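Local coordinates for endonuclease III (Geobacillus stearothermophilus, PDB 1ORN), which excises damaged bases from DNA in base excision repair, as a glycosylase of the HhH-GPD superfamily that carries a [4Fe-4S] cluster, at residues Y12-M17 with H182-F187. Sequence-based numbering, arbitrary orientation.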
loop_
_atom_site.group_PDB
_atom_site.type_symbol
_atom_site.label_atom_id
_atom_site.label_comp_id
_atom_site.label_asym_id
_atom_site.label_seq_id
_atom_site.Cartn_x
_atom_site.Cartn_y
_atom_site.Cartn_z
ATOM N N TYR C 12 3.106 15.884 -15.397
ATOM C CA TYR C 12 2.137 16.958 -15.214
ATOM C C TYR C 12 1.026 16.469 -14.291
ATOM O O TYR C 12 0.565 17.198 -13.410
ATOM C CB TYR C 12 1.543 17.353 -16.567
ATOM C CG TYR C 12 0.476 18.419 -16.495
ATOM C CD1 TYR C 12 0.809 19.773 -16.547
ATOM C CD2 TYR C 12 -0.866 18.075 -16.367
ATOM C CE1 TYR C 12 -0.176 20.755 -16.477
ATOM C CE2 TYR C 12 -1.853 19.045 -16.294
ATOM C CZ TYR C 12 -1.504 20.381 -16.350
ATOM O OH TYR C 12 -2.489 21.340 -16.278
ATOM N N CYS C 13 0.599 15.227 -14.510
ATOM C CA CYS C 13 -0.452 14.610 -13.710
ATOM C C CYS C 13 -0.022 14.474 -12.261
ATOM O O CYS C 13 -0.785 14.777 -11.349
ATOM C CB CYS C 13 -0.795 13.220 -14.257
ATOM S SG CYS C 13 -1.710 13.239 -15.806
ATOM N N LEU C 14 1.205 14.010 -12.058
ATOM C CA LEU C 14 1.741 13.830 -10.716
ATOM C C LEU C 14 1.904 15.166 -10.002
ATOM O O LEU C 14 1.686 15.257 -8.795
ATOM C CB LEU C 14 3.082 13.103 -10.785
ATOM C CG LEU C 14 2.976 11.677 -11.339
ATOM C CD1 LEU C 14 4.362 11.067 -11.443
ATOM C CD2 LEU C 14 2.076 10.842 -10.434
ATOM N N ASP C 15 2.283 16.198 -10.751
ATOM C CA ASP C 15 2.460 17.531 -10.180
ATOM C C ASP C 15 1.124 18.067 -9.670
ATOM O O ASP C 15 1.069 18.757 -8.650
ATOM C CB ASP C 15 3.039 18.476 -11.229
ATOM N N GLU C 16 0.047 17.742 -10.378
ATOM C CA GLU C 16 -1.284 18.202 -9.995
ATOM C C GLU C 16 -1.778 17.458 -8.756
ATOM O O GLU C 16 -2.372 18.059 -7.859
ATOM C CB GLU C 16 -2.264 17.992 -11.150
ATOM C CG GLU C 16 -3.573 18.758 -11.010
ATOM C CD GLU C 16 -3.382 20.270 -11.072
ATOM O OE1 GLU C 16 -2.811 20.761 -12.071
ATOM O OE2 GLU C 16 -3.809 20.967 -10.125
ATOM N N MET C 17 -1.541 16.148 -8.712
ATOM C CA MET C 17 -1.960 15.345 -7.566
ATOM C C MET C 17 -1.302 15.893 -6.308
ATOM O O MET C 17 -1.874 15.835 -5.221
ATOM C CB MET C 17 -1.549 13.881 -7.747
ATOM C CG MET C 17 -2.187 13.193 -8.929
ATOM S SD MET C 17 -1.716 11.443 -9.039
ATOM C CE MET C 17 -2.360 11.026 -10.697
ATOM N N HIS C 182 2.269 8.006 -2.115
ATOM C CA HIS C 182 1.212 8.423 -1.203
ATOM C C HIS C 182 0.227 9.381 -1.868
ATOM O O HIS C 182 -0.980 9.288 -1.643
ATOM C CB HIS C 182 1.829 9.053 0.047
ATOM C CG HIS C 182 2.505 8.057 0.940
ATOM N ND1 HIS C 182 3.814 8.186 1.348
ATOM C CD2 HIS C 182 2.052 6.903 1.485
ATOM C CE1 HIS C 182 4.140 7.153 2.107
ATOM N NE2 HIS C 182 3.088 6.360 2.205
ATOM N N ARG C 183 0.735 10.291 -2.697
ATOM C CA ARG C 183 -0.132 11.237 -3.391
ATOM C C ARG C 183 -1.062 10.501 -4.353
ATOM O O ARG C 183 -2.232 10.860 -4.491
ATOM C CB ARG C 183 0.706 12.271 -4.145
ATOM C CG ARG C 183 1.457 13.238 -3.235
ATOM C CD ARG C 183 2.442 14.081 -4.033
ATOM N NE ARG C 183 3.190 15.017 -3.193
ATOM C CZ ARG C 183 4.306 15.633 -3.574
ATOM N NH1 ARG C 183 4.806 15.413 -4.782
ATOM N NH2 ARG C 183 4.930 16.459 -2.745
ATOM N N MET C 184 -0.545 9.465 -5.011
ATOM C CA MET C 184 -1.361 8.690 -5.936
ATOM C C MET C 184 -2.441 7.912 -5.197
ATOM O O MET C 184 -3.572 7.803 -5.672
ATOM C CB MET C 184 -0.492 7.725 -6.759
ATOM C CG MET C 184 0.340 8.413 -7.838
ATOM S SD MET C 184 1.155 7.227 -8.950
ATOM C CE MET C 184 -0.261 6.620 -9.853
ATOM N N ILE C 185 -2.099 7.376 -4.030
ATOM C CA ILE C 185 -3.061 6.624 -3.238
ATOM C C ILE C 185 -4.195 7.535 -2.778
ATOM O O ILE C 185 -5.360 7.155 -2.818
ATOM C CB ILE C 185 -2.396 5.975 -2.007
ATOM C CG1 ILE C 185 -1.520 4.803 -2.463
ATOM C CG2 ILE C 185 -3.462 5.489 -1.029
ATOM C CD1 ILE C 185 -0.864 4.056 -1.334
ATOM N N PHE C 186 -3.849 8.735 -2.336
ATOM C CA PHE C 186 -4.866 9.679 -1.897
ATOM C C PHE C 186 -5.740 10.090 -3.077
ATOM O O PHE C 186 -6.957 10.183 -2.953
ATOM C CB PHE C 186 -4.213 10.913 -1.273
ATOM C CG PHE C 186 -4.078 10.833 0.228
ATOM C CD1 PHE C 186 -3.431 9.758 0.831
ATOM C CD2 PHE C 186 -4.596 11.843 1.040
ATOM C CE1 PHE C 186 -3.301 9.687 2.219
ATOM C CE2 PHE C 186 -4.472 11.782 2.427
ATOM C CZ PHE C 186 -3.824 10.705 3.018
ATOM N N PHE C 187 -5.112 10.325 -4.223
ATOM C CA PHE C 187 -5.849 10.728 -5.417
ATOM C C PHE C 187 -6.901 9.672 -5.745
ATOM O O PHE C 187 -8.052 9.992 -6.013
ATOM C CB PHE C 187 -4.881 10.900 -6.594
ATOM C CG PHE C 187 -5.522 11.436 -7.842
ATOM C CD1 PHE C 187 -5.845 12.785 -7.952
ATOM C CD2 PHE C 187 -5.806 10.590 -8.912
ATOM C CE1 PHE C 187 -6.440 13.284 -9.113
ATOM C CE2 PHE C 187 -6.401 11.079 -10.074
ATOM C CZ PHE C 187 -6.718 12.431 -10.172
HETATM O O HOH W 1 3.968 14.508 -7.102
#
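One water molecule links R183 to L14: NH1 of R183 donates to the water oxygen over 2.6 Å, and the water in turn donates to the backbone O of L14 over 2.9 Å. It lies in the guanidinium plane, at the edge of the group. No direct hydrogen bond crosses this helix-helix packing in the HhH-GPD glycosylase fold, where helix 7-20 meets helix 177-191 beside the iron-sulfur cluster. The axes of the two short segments approach to 9.7 Å with 75° between their directions, and M17 and R183 are the nearest pair of CA atoms. Apart from the water bridge, the contact is apolar and centred on M17. Its chain is extended beyond CG (chi2 -177°, chi3 -169°), which brings CE to 3.9 Å from CD2 of F187, and the side chain crosses that of F187 at about a right angle. CG of M17 makes a CH-pi contact over one face of the F187 ring, 4.1 Å from the centroid and displaced toward the rim, while SD approaches the same centroid obliquely at 4.4 Å, a Met-aromatic contact. An alanine in place of M17 would probably leave a gap over that ring face and take away the contact that SD of M17 makes with CG of M184. F187 also touches the cluster, so this packing borders the cluster pocket directly; V148 and L152 of helix 143-152 add further contacts to M17. On the M184 side, CG of M184 packs against SD of M17 at 3.9 Å and also meets L14, whose CD2 lies 4.0 Å from both CG and SD of M184.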